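Local coordinates for putative dehydratase (Mesorhizobium loti, PDB 2POZ), which is of unproven function but belongs to the mandelate racemase/muconate lactonizing enzyme branch of the enolase superfamily, probably acts as a lyase, and assembles as an octamer, at the interface of chains A and B and the interface of chains A and C. Numbering follows the deposited sequence. Chains: chain A/B/C, Putative dehydratase.

Contact 1: the interface of chains A and B. Residues chain A 76, 82-85, 90, 260-261, 263-264, 267; chain B 235-237, 258, 260.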
loop_
_atom_site.group_PDB
_atom_site.type_symbol
_atom_site.label_atom_id
_atom_site.label_comp_id
_atom_site.label_asym_id
_atom_site.label_seq_id
_atom_site.Cartn_x
_atom_site.Cartn_y
_atom_site.Cartn_z
ATOM N N TYR A 76 0.649 34.182 -0.987
ATOM C CA TYR A 76 0.594 32.789 -1.405
ATOM C C TYR A 76 -0.358 32.643 -2.585
ATOM O O TYR A 76 -0.015 32.069 -3.613
ATOM C CB TYR A 76 0.088 31.900 -0.274
ATOM C CG TYR A 76 0.133 30.436 -0.643
ATOM C CD1 TYR A 76 1.298 29.689 -0.450
ATOM C CD2 TYR A 76 -0.948 29.823 -1.279
ATOM C CE1 TYR A 76 1.394 28.369 -0.887
ATOM C CE2 TYR A 76 -0.864 28.492 -1.726
ATOM C CZ TYR A 76 0.312 27.776 -1.529
ATOM O OH TYR A 76 0.419 26.477 -1.980
ATOM N N ALA A 82 4.106 30.761 -5.755
ATOM C CA ALA A 82 4.103 30.234 -4.396
ATOM C C ALA A 82 3.504 28.823 -4.320
ATOM O O ALA A 82 3.900 28.027 -3.469
ATOM C CB ALA A 82 3.328 31.169 -3.475
ATOM N N LYS A 83 2.544 28.518 -5.192
ATOM C CA LYS A 83 1.908 27.198 -5.184
ATOM C C LYS A 83 2.944 26.181 -5.660
ATOM O O LYS A 83 3.369 26.206 -6.811
ATOM C CB LYS A 83 0.653 27.205 -6.067
ATOM C CG LYS A 83 -0.418 28.196 -5.578
ATOM C CD LYS A 83 -1.733 28.072 -6.375
ATOM C CE LYS A 83 -2.809 29.005 -5.816
ATOM N NZ LYS A 83 -4.112 28.927 -6.544
ATOM N N ASN A 84 3.337 25.298 -4.742
ATOM C CA ASN A 84 4.384 24.298 -4.959
ATOM C C ASN A 84 5.682 25.074 -5.161
ATOM O O ASN A 84 6.594 24.618 -5.849
ATOM C CB ASN A 84 4.123 23.419 -6.188
ATOM C CG ASN A 84 5.134 22.271 -6.298
ATOM O OD1 ASN A 84 5.460 21.631 -5.299
ATOM N ND2 ASN A 84 5.623 22.010 -7.506
ATOM N N GLY A 85 5.743 26.254 -4.543
ATOM C CA GLY A 85 6.896 27.134 -4.658
ATOM C C GLY A 85 8.151 26.690 -3.924
ATOM O O GLY A 85 8.101 25.846 -3.021
ATOM N N PHE A 90 9.565 31.558 -1.215
ATOM C CA PHE A 90 9.304 31.472 0.208
ATOM C C PHE A 90 10.277 32.191 1.119
ATOM O O PHE A 90 9.907 32.568 2.227
ATOM C CB PHE A 90 9.090 30.015 0.629
ATOM C CG PHE A 90 7.728 29.502 0.251
ATOM C CD1 PHE A 90 7.576 28.499 -0.699
ATOM C CD2 PHE A 90 6.589 30.124 0.752
ATOM C CE1 PHE A 90 6.296 28.131 -1.152
ATOM C CE2 PHE A 90 5.313 29.765 0.307
ATOM C CZ PHE A 90 5.171 28.767 -0.649
ATOM N N TYR A 260 10.070 23.359 2.167
ATOM C CA TYR A 260 9.367 24.604 2.445
ATOM C C TYR A 260 7.868 24.532 2.734
ATOM O O TYR A 260 7.126 23.864 2.028
ATOM C CB TYR A 260 9.628 25.567 1.277
ATOM C CG TYR A 260 11.060 25.480 0.767
ATOM C CD1 TYR A 260 11.383 24.712 -0.356
ATOM C CD2 TYR A 260 12.101 26.106 1.458
ATOM C CE1 TYR A 260 12.712 24.568 -0.778
ATOM C CE2 TYR A 260 13.429 25.967 1.051
ATOM C CZ TYR A 260 13.728 25.200 -0.065
ATOM O OH TYR A 260 15.036 25.069 -0.465
ATOM N N THR A 261 7.458 25.268 3.768
ATOM C CA THR A 261 6.072 25.362 4.254
ATOM C C THR A 261 5.508 24.053 4.786
ATOM O O THR A 261 6.109 22.988 4.640
ATOM C CB THR A 261 5.075 25.878 3.175
ATOM O OG1 THR A 261 4.747 24.819 2.264
ATOM C CG2 THR A 261 5.662 27.062 2.405
ATOM N N PHE A 263 3.130 22.539 3.630
ATOM C CA PHE A 263 2.824 21.728 2.459
ATOM C C PHE A 263 4.033 20.930 1.997
ATOM O O PHE A 263 3.889 19.814 1.501
ATOM C CB PHE A 263 2.300 22.635 1.344
ATOM C CG PHE A 263 1.237 23.601 1.807
ATOM C CD1 PHE A 263 1.125 24.861 1.233
ATOM C CD2 PHE A 263 0.364 23.253 2.835
ATOM C CE1 PHE A 263 0.152 25.767 1.680
ATOM C CE2 PHE A 263 -0.608 24.142 3.292
ATOM C CZ PHE A 263 -0.716 25.404 2.714
ATOM N N GLY A 264 5.224 21.499 2.163
ATOM C CA GLY A 264 6.430 20.783 1.779
ATOM C C GLY A 264 6.749 19.742 2.839
ATOM O O GLY A 264 7.100 18.600 2.522
ATOM N N LYS A 267 5.063 16.082 3.018
ATOM C CA LYS A 267 5.701 14.991 2.277
ATOM C C LYS A 267 6.727 14.260 3.152
ATOM O O LYS A 267 6.895 13.048 3.045
ATOM C CB LYS A 267 6.371 15.532 1.002
ATOM C CG LYS A 267 5.366 15.949 -0.099
ATOM C CD LYS A 267 6.004 16.806 -1.208
ATOM C CE LYS A 267 6.313 18.239 -0.707
ATOM N NZ LYS A 267 6.730 19.225 -1.773
ATOM N N ASP B 235 -4.246 22.538 -5.691
ATOM C CA ASP B 235 -2.962 23.189 -5.461
ATOM C C ASP B 235 -1.826 22.234 -5.834
ATOM O O ASP B 235 -1.790 21.107 -5.369
ATOM C CB ASP B 235 -2.846 23.569 -3.987
ATOM C CG ASP B 235 -1.689 24.498 -3.710
ATOM O OD1 ASP B 235 -0.558 24.228 -4.180
ATOM O OD2 ASP B 235 -1.917 25.501 -3.002
ATOM N N PRO B 236 -0.885 22.687 -6.682
ATOM C CA PRO B 236 0.275 21.908 -7.146
ATOM C C PRO B 236 1.097 21.307 -5.993
ATOM O O PRO B 236 1.885 20.386 -6.196
ATOM C CB PRO B 236 1.090 22.938 -7.934
ATOM C CG PRO B 236 0.057 23.859 -8.459
ATOM C CD PRO B 236 -0.881 24.034 -7.283
ATOM N N PHE B 237 0.910 21.837 -4.788
ATOM C CA PHE B 237 1.623 21.347 -3.605
ATOM C C PHE B 237 1.007 20.044 -3.086
ATOM O O PHE B 237 1.702 19.203 -2.512
ATOM C CB PHE B 237 1.556 22.390 -2.485
ATOM C CG PHE B 237 2.886 22.991 -2.104
ATOM C CD1 PHE B 237 2.991 24.367 -1.875
ATOM C CD2 PHE B 237 4.013 22.188 -1.912
ATOM C CE1 PHE B 237 4.202 24.937 -1.454
ATOM C CE2 PHE B 237 5.224 22.742 -1.493
ATOM C CZ PHE B 237 5.320 24.124 -1.261
ATOM N N ARG B 258 3.474 24.189 -12.860
ATOM C CA ARG B 258 4.186 24.489 -11.630
ATOM C C ARG B 258 4.886 23.274 -11.022
ATOM O O ARG B 258 4.909 23.096 -9.803
ATOM C CB ARG B 258 3.223 25.146 -10.634
ATOM C CG ARG B 258 2.946 26.613 -10.998
ATOM C CD ARG B 258 1.979 27.288 -10.052
ATOM N NE ARG B 258 0.588 26.998 -10.392
ATOM C CZ ARG B 258 -0.438 27.736 -9.985
ATOM N NH1 ARG B 258 -0.223 28.809 -9.228
ATOM N NH2 ARG B 258 -1.679 27.407 -10.335
ATOM N N TYR B 260 8.647 21.131 -11.587
ATOM C CA TYR B 260 9.962 21.342 -12.194
ATOM C C TYR B 260 10.909 20.142 -12.235
ATOM O O TYR B 260 11.070 19.435 -11.240
ATOM C CB TYR B 260 10.644 22.515 -11.466
ATOM C CG TYR B 260 9.666 23.629 -11.143
ATOM C CD1 TYR B 260 9.027 23.690 -9.904
ATOM C CD2 TYR B 260 9.301 24.561 -12.118
ATOM C CE1 TYR B 260 8.041 24.644 -9.641
ATOM C CE2 TYR B 260 8.314 25.521 -11.875
ATOM C CZ TYR B 260 7.687 25.554 -10.637
ATOM O OH TYR B 260 6.686 26.467 -10.414
HETATM O O HOH W 1 5.626 27.062 -8.058
HETATM O O HOH W 2 2.142 18.344 0.266
HETATM O O HOH W 3 4.127 19.036 -4.930
#

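Contact 2: the interface of chains A and C. Residues chain A 266, 270, 300; chain C 266, 270, 272, 299-300.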
loop_
_atom_site.group_PDB
_atom_site.type_symbol
_atom_site.label_atom_id
_atom_site.label_comp_id
_atom_site.label_asym_id
_atom_site.label_seq_id
_atom_site.Cartn_x
_atom_site.Cartn_y
_atom_site.Cartn_z
ATOM N N ARG A 266 4.712 18.175 4.804
ATOM C CA ARG A 266 3.752 17.071 4.832
ATOM C C ARG A 266 4.377 15.851 4.136
ATOM O O ARG A 266 4.232 14.722 4.604
ATOM C CB ARG A 266 2.458 17.448 4.106
ATOM C CG ARG A 266 1.554 16.248 3.859
ATOM C CD ARG A 266 0.335 16.586 3.021
ATOM N NE ARG A 266 -0.256 15.377 2.452
ATOM C CZ ARG A 266 -1.301 15.366 1.629
ATOM N NH1 ARG A 266 -1.886 16.504 1.275
ATOM N NH2 ARG A 266 -1.744 14.217 1.138
ATOM N N GLU A 270 4.736 12.251 6.283
ATOM C CA GLU A 270 4.110 11.019 5.838
ATOM C C GLU A 270 5.080 9.881 5.550
ATOM O O GLU A 270 4.669 8.730 5.467
ATOM C CB GLU A 270 3.232 11.289 4.620
ATOM C CG GLU A 270 2.126 12.300 4.912
ATOM C CD GLU A 270 1.033 12.312 3.857
ATOM O OE1 GLU A 270 1.363 12.247 2.654
ATOM O OE2 GLU A 270 -0.158 12.396 4.239
ATOM N N TYR A 300 4.024 13.665 14.695
ATOM C CA TYR A 300 4.761 12.568 14.085
ATOM C C TYR A 300 5.943 12.118 14.926
ATOM O O TYR A 300 6.866 11.478 14.424
ATOM C CB TYR A 300 5.225 12.947 12.675
ATOM C CG TYR A 300 4.084 12.986 11.684
ATOM C CD1 TYR A 300 3.280 14.118 11.551
ATOM C CD2 TYR A 300 3.775 11.864 10.919
ATOM C CE1 TYR A 300 2.193 14.128 10.678
ATOM C CE2 TYR A 300 2.696 11.863 10.051
ATOM C CZ TYR A 300 1.906 12.996 9.933
ATOM O OH TYR A 300 0.831 12.976 9.070
ATOM N N ARG C 266 -4.715 13.858 12.829
ATOM C CA ARG C 266 -3.732 13.299 11.902
ATOM C C ARG C 266 -4.334 12.054 11.234
ATOM O O ARG C 266 -4.172 11.828 10.034
ATOM C CB ARG C 266 -2.449 12.888 12.637
ATOM C CG ARG C 266 -1.604 11.915 11.811
ATOM C CD ARG C 266 -0.332 11.466 12.509
ATOM N NE ARG C 266 0.282 10.356 11.784
ATOM C CZ ARG C 266 1.325 9.654 12.217
ATOM N NH1 ARG C 266 1.888 9.940 13.383
ATOM N NH2 ARG C 266 1.802 8.654 11.489
ATOM N N GLU C 270 -4.770 11.781 7.081
ATOM C CA GLU C 270 -4.122 10.749 6.276
ATOM C C GLU C 270 -5.086 9.925 5.431
ATOM O O GLU C 270 -4.682 9.335 4.436
ATOM C CB GLU C 270 -3.274 9.834 7.169
ATOM C CG GLU C 270 -2.217 10.608 7.949
ATOM C CD GLU C 270 -1.142 9.727 8.559
ATOM O OE1 GLU C 270 -1.484 8.719 9.214
ATOM O OE2 GLU C 270 0.051 10.059 8.391
ATOM N N GLN C 272 -7.704 11.198 3.831
ATOM C CA GLN C 272 -8.058 12.022 2.682
ATOM C C GLN C 272 -9.432 11.577 2.177
ATOM O O GLN C 272 -9.628 11.326 0.987
ATOM C CB GLN C 272 -7.018 11.888 1.571
ATOM C CG GLN C 272 -5.629 12.350 1.968
ATOM C CD GLN C 272 -4.717 12.546 0.771
ATOM O OE1 GLN C 272 -4.532 13.669 0.289
ATOM N NE2 GLN C 272 -4.152 11.449 0.273
ATOM N N ALA C 299 -3.045 21.821 4.672
ATOM C CA ALA C 299 -2.046 21.012 3.994
ATOM C C ALA C 299 -2.720 19.831 3.308
ATOM O O ALA C 299 -2.106 19.153 2.481
ATOM C CB ALA C 299 -1.000 20.520 5.003
ATOM N N TYR C 300 -3.984 19.586 3.662
ATOM C CA TYR C 300 -4.751 18.496 3.071
ATOM C C TYR C 300 -5.944 18.988 2.238
ATOM O O TYR C 300 -6.910 18.250 2.013
ATOM C CB TYR C 300 -5.216 17.517 4.163
ATOM C CG TYR C 300 -4.064 16.727 4.767
ATOM C CD1 TYR C 300 -3.286 17.256 5.803
ATOM C CD2 TYR C 300 -3.703 15.487 4.241
ATOM C CE1 TYR C 300 -2.170 16.565 6.291
ATOM C CE2 TYR C 300 -2.596 14.791 4.716
ATOM C CZ TYR C 300 -1.835 15.332 5.737
ATOM O OH TYR C 300 -0.747 14.630 6.199
#

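Contact 3: the interface of chains A and C. Residues chain A 115-118, 120, 291, 324, 326; chain C 66-69, 101, 104, 288, 292.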
loop_
_atom_site.group_PDB
_atom_site.type_symbol
_atom_site.label_atom_id
_atom_site.label_comp_id
_atom_site.label_asym_id
_atom_site.label_seq_id
_atom_site.Cartn_x
_atom_site.Cartn_y
_atom_site.Cartn_z
ATOM N N LEU A 115 3.409 36.310 22.082
ATOM C CA LEU A 115 2.223 36.279 21.230
ATOM C C LEU A 115 1.911 34.829 20.844
ATOM O O LEU A 115 0.747 34.442 20.735
ATOM C CB LEU A 115 2.459 37.099 19.954
ATOM C CG LEU A 115 2.852 38.571 20.114
ATOM C CD1 LEU A 115 3.128 39.194 18.750
ATOM C CD2 LEU A 115 1.735 39.315 20.824
ATOM N N PHE A 116 2.971 34.051 20.639
ATOM C CA PHE A 116 2.896 32.643 20.251
ATOM C C PHE A 116 2.453 31.701 21.370
ATOM O O PHE A 116 2.338 30.492 21.156
ATOM C CB PHE A 116 4.268 32.176 19.727
ATOM C CG PHE A 116 4.579 32.629 18.322
ATOM C CD1 PHE A 116 3.730 33.502 17.641
ATOM C CD2 PHE A 116 5.725 32.173 17.675
ATOM C CE1 PHE A 116 4.018 33.909 16.337
ATOM C CE2 PHE A 116 6.019 32.574 16.372
ATOM C CZ PHE A 116 5.163 33.445 15.703
ATOM N N GLY A 117 2.223 32.242 22.562
ATOM C CA GLY A 117 1.800 31.405 23.667
ATOM C C GLY A 117 2.788 31.367 24.814
ATOM O O GLY A 117 2.737 30.476 25.669
ATOM N N GLY A 118 3.705 32.324 24.834
ATOM C CA GLY A 118 4.669 32.376 25.916
ATOM C C GLY A 118 5.923 31.544 25.728
ATOM O O GLY A 118 6.076 30.804 24.756
ATOM N N ILE A 120 8.943 28.743 27.032
ATOM C CA ILE A 120 9.063 27.434 27.659
ATOM C C ILE A 120 10.470 27.295 28.247
ATOM O O ILE A 120 10.681 26.557 29.209
ATOM C CB ILE A 120 8.847 26.286 26.643
ATOM C CG1 ILE A 120 7.385 26.226 26.218
ATOM C CG2 ILE A 120 9.267 24.956 27.260
ATOM C CD1 ILE A 120 7.084 25.085 25.271
ATOM N N LYS A 291 6.313 27.727 13.126
ATOM C CA LYS A 291 5.716 27.267 14.372
ATOM C C LYS A 291 4.662 26.199 14.014
ATOM O O LYS A 291 4.554 25.169 14.692
ATOM C CB LYS A 291 5.050 28.425 15.125
ATOM C CG LYS A 291 4.280 27.981 16.371
ATOM C CD LYS A 291 3.688 29.166 17.136
ATOM C CE LYS A 291 2.802 28.686 18.285
ATOM N NZ LYS A 291 3.505 27.731 19.203
ATOM N N ASN A 324 9.655 29.216 22.224
ATOM C CA ASN A 324 8.256 28.800 22.301
ATOM C C ASN A 324 7.840 27.364 21.953
ATOM O O ASN A 324 6.922 26.827 22.578
ATOM C CB ASN A 324 7.443 29.808 21.471
ATOM C CG ASN A 324 5.966 29.469 21.389
ATOM O OD1 ASN A 324 5.528 28.772 20.478
ATOM N ND2 ASN A 324 5.192 29.968 22.340
ATOM N N THR A 326 7.408 23.374 21.734
ATOM C CA THR A 326 7.500 22.309 22.715
ATOM C C THR A 326 8.440 21.176 22.307
ATOM O O THR A 326 8.963 20.474 23.173
ATOM C CB THR A 326 6.100 21.731 23.014
ATOM O OG1 THR A 326 5.442 21.437 21.782
ATOM C CG2 THR A 326 5.254 22.736 23.775
ATOM N N SER C 66 0.947 33.346 31.615
ATOM C CA SER C 66 1.458 33.719 30.294
ATOM C C SER C 66 2.136 32.558 29.579
ATOM O O SER C 66 2.274 32.580 28.355
ATOM C CB SER C 66 2.436 34.904 30.396
ATOM O OG SER C 66 3.682 34.518 30.956
ATOM N N ARG C 67 2.558 31.550 30.338
ATOM C CA ARG C 67 3.226 30.379 29.764
ATOM C C ARG C 67 2.222 29.326 29.293
ATOM O O ARG C 67 2.273 28.169 29.713
ATOM C CB ARG C 67 4.180 29.758 30.794
ATOM C CG ARG C 67 5.342 30.663 31.191
ATOM C CD ARG C 67 6.464 29.847 31.828
ATOM N NE ARG C 67 7.772 30.453 31.590
ATOM C CZ ARG C 67 8.902 29.768 31.451
ATOM N NH1 ARG C 67 8.892 28.442 31.523
ATOM N NH2 ARG C 67 10.043 30.407 31.228
ATOM N N ILE C 68 1.329 29.737 28.401
ATOM C CA ILE C 68 0.279 28.868 27.885
ATOM C C ILE C 68 0.780 27.573 27.253
ATOM O O ILE C 68 0.330 26.488 27.629
ATOM C CB ILE C 68 -0.608 29.641 26.888
ATOM C CG1 ILE C 68 -1.110 30.932 27.555
ATOM C CG2 ILE C 68 -1.791 28.782 26.463
ATOM C CD1 ILE C 68 -2.089 31.739 26.722
ATOM N N GLU C 69 1.707 27.673 26.303
ATOM C CA GLU C 69 2.260 26.480 25.659
ATOM C C GLU C 69 2.819 25.502 26.693
ATOM O O GLU C 69 2.612 24.290 26.587
ATOM C CB GLU C 69 3.388 26.859 24.693
ATOM C CG GLU C 69 2.952 27.457 23.360
ATOM C CD GLU C 69 2.498 26.405 22.359
ATOM O OE1 GLU C 69 2.947 25.241 22.469
ATOM O OE2 GLU C 69 1.713 26.746 21.449
ATOM N N TRP C 101 -5.749 32.239 27.257
ATOM C CA TRP C 101 -5.634 33.184 26.146
ATOM C C TRP C 101 -6.444 34.440 26.434
ATOM O O TRP C 101 -6.055 35.543 26.054
ATOM C CB TRP C 101 -6.103 32.560 24.836
ATOM C CG TRP C 101 -5.080 31.649 24.243
ATOM C CD1 TRP C 101 -5.098 30.284 24.241
ATOM C CD2 TRP C 101 -3.859 32.040 23.603
ATOM N NE1 TRP C 101 -3.958 29.799 23.636
ATOM C CE2 TRP C 101 -3.182 30.855 23.237
ATOM C CE3 TRP C 101 -3.268 33.277 23.308
ATOM C CZ2 TRP C 101 -1.939 30.873 22.587
ATOM C CZ3 TRP C 101 -2.033 33.295 22.665
ATOM C CH2 TRP C 101 -1.384 32.099 22.311
ATOM N N LYS C 104 -4.276 36.489 28.502
ATOM C CA LYS C 104 -3.185 37.072 27.729
ATOM C C LYS C 104 -3.668 38.250 26.883
ATOM O O LYS C 104 -3.006 39.283 26.819
ATOM C CB LYS C 104 -2.531 36.015 26.832
ATOM C CG LYS C 104 -1.270 36.513 26.117
ATOM C CD LYS C 104 -0.572 35.393 25.363
ATOM C CE LYS C 104 0.192 34.467 26.289
ATOM N NZ LYS C 104 1.502 35.060 26.721
HETATM N N MSE C 288 -5.613 27.652 20.512
HETATM C CA MSE C 288 -4.375 27.488 19.741
HETATM C C MSE C 288 -4.277 26.081 19.144
HETATM O O MSE C 288 -3.859 25.920 18.000
HETATM C CB MSE C 288 -3.143 27.783 20.609
HETATM C CG MSE C 288 -1.801 27.539 19.906
HETATM SE SE MSE C 288 -1.536 28.560 18.267
HETATM C CE MSE C 288 -0.799 30.192 19.035
ATOM N N LYS C 292 -3.884 25.233 15.236
ATOM C CA LYS C 292 -2.866 24.320 14.704
ATOM C C LYS C 292 -3.541 23.228 13.866
ATOM O O LYS C 292 -3.039 22.841 12.810
ATOM C CB LYS C 292 -2.076 23.678 15.850
ATOM C CG LYS C 292 -1.192 24.664 16.626
ATOM C CD LYS C 292 -0.585 24.023 17.874
ATOM C CE LYS C 292 0.348 25.002 18.604
ATOM N NZ LYS C 292 0.851 24.441 19.893
#

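Contact 1: the interface of chains A and B
Chi1 of B:Phe237 is -115° and chi2 137°, which sends its ring into a pocket of chain A. A:Asn84 has CG anti to its backbone N (chi1 -173°), so its amide turns toward B:Arg258. The partners are two copies of a mandelate racemase/muconate lactonizing enzyme-type subunit. This patch of a two-fold symmetric interface joins chains A and B within the octamer, and the B:Phe237 ring is its plug. A:Asn84 CA lies over the centre of one ring face, 3.4 Å from the centroid of B:Phe237. A:Phe263 CB covers the opposite face nearer the rim, and the A:Phe263 ring meets B:Phe237 edge-to-face. A:Phe90 CE1 touches the tip, 3.8 Å from B:Phe237 CE1. Beside the ring, A:Tyr76 and B:Asp235 meet tip to tip. The phenol OH of A:Tyr76 donates to the syn lone pair of B:Asp235 OD2 at 2.7 Å. The other carboxylate oxygen, B:Asp235 OD1, accepts from B:Phe237 N at 2.9 Å on its anti lone pair, which ties the carboxylate to the plug residue. A:Asn84 ND2 gives a nearly straight bond to the carbonyl B:Arg258 O at 2.6 Å, in the amide plane. Water 3 joins A:Asn84 OD1 to B:Pro236 O. Water 2 links A:Phe263 O to B:Phe237 O.

Contact 2: the interface of chains A and C
This is a polar, two-fold symmetric interface between identical subunits, and it joins chains A and C within the octamer. A:Arg266, A:Glu270 and A:Tyr300 face the same residues of chain C, so an arginine-tyrosine pairing is made twice. Each arginine has CG anti to its backbone N (chi1 168° in A:Arg266, 162° in C:Arg266) and a chain extended to NE. That puts CD over one face of the opposing phenol ring, near the rim. The guanidinium follows along the CE2 side at a slight tilt. A:Tyr300 and C:Arg266 are stacked with planes 24° apart, and A:Tyr300 CE2 is 3.4 Å from C:Arg266 CZ. Such packing may have cation-pi character. The phenol tips reach the glutamates end to end. C:Tyr300 OH donates to A:Glu270 OE2 at 3.0 Å, and A:Tyr300 OH to C:Glu270 OE2 at 3.1 Å. Both oxygens are met from above the carboxylate plane. Within each chain a salt bridge with a weak hydrogen bond, A:Arg266 NE to A:Glu270 OE2 at 3.5 Å in chain A, probably helps to position both groups. A:Glu270 OE2 and C:Glu270 OE2 are 4.8 Å apart, and the arginines probably temper their repulsion. A:Arg266 NH1 donates to a lone pair of the backbone carbonyl C:Ala299 O at 2.9 Å, close to the guanidinium plane.

Contact 3: the interface of chains A and C
C:Glu69 OE2, a carboxylate oxygen, is gripped by two lysine ammonium groups, one from each chain. C:Lys292 NZ donates to the syn lone pair of C:Glu69 OE2 at 2.9 Å. A:Lys291 NZ arrives tip to tip from across the interface, 3.0 Å from C:Glu69 OE2, as a salt bridge whose hydrogen bond is weak. C:Glu69 is bent at chi2 (-80°), which curls the carboxylate toward the lysines. A:Lys291 is extended until chi4 (54°), where NZ turns aside. A:Lys291 NZ also donates to the amide oxygen A:Asn324 OD1 at 2.6 Å. The two ammonium groups are 4.3 Å apart, NZ of A:Lys291 to NZ of C:Lys292, and the carboxylate probably offsets their repulsion. A:Asn324 is a second-shell support: its ND2 holds A:Gly118 O at 2.7 Å and so braces the glycine turn. Next to it, the backbone N of C:Glu69 donates to A:Gly117 O at 3.1 Å, almost straight (174° at H). This N-H belongs to the first turn of helix 68-78. The indole of C:Trp101 meets the same turn, with CH2 3.5 Å from A:Gly117 CA. The site docks the A:Gly117-A:Gly118 turn on the start of a chain C helix and so helps to hold the two subunits together.

Contact 1 joins chain A to chain B, while contacts 2 and 3 both join chain A to chain C. The C-alpha centres of contacts 1 and 2 are about 15 Å apart, those of 2 and 3 about 23 Å, and those of 1 and 3 about 27 Å. Helix 261-269 of chain A serves both contact 1 and contact 2, so one helix faces two neighbours. Helices 68-78 and 87-108 contribute to contact 1 from chain A and to contact 3 from chain C. Each subunit thus reuses a few helices for different neighbours, which is consistent with the eight-subunit assembly; both interfaces are two-fold symmetric.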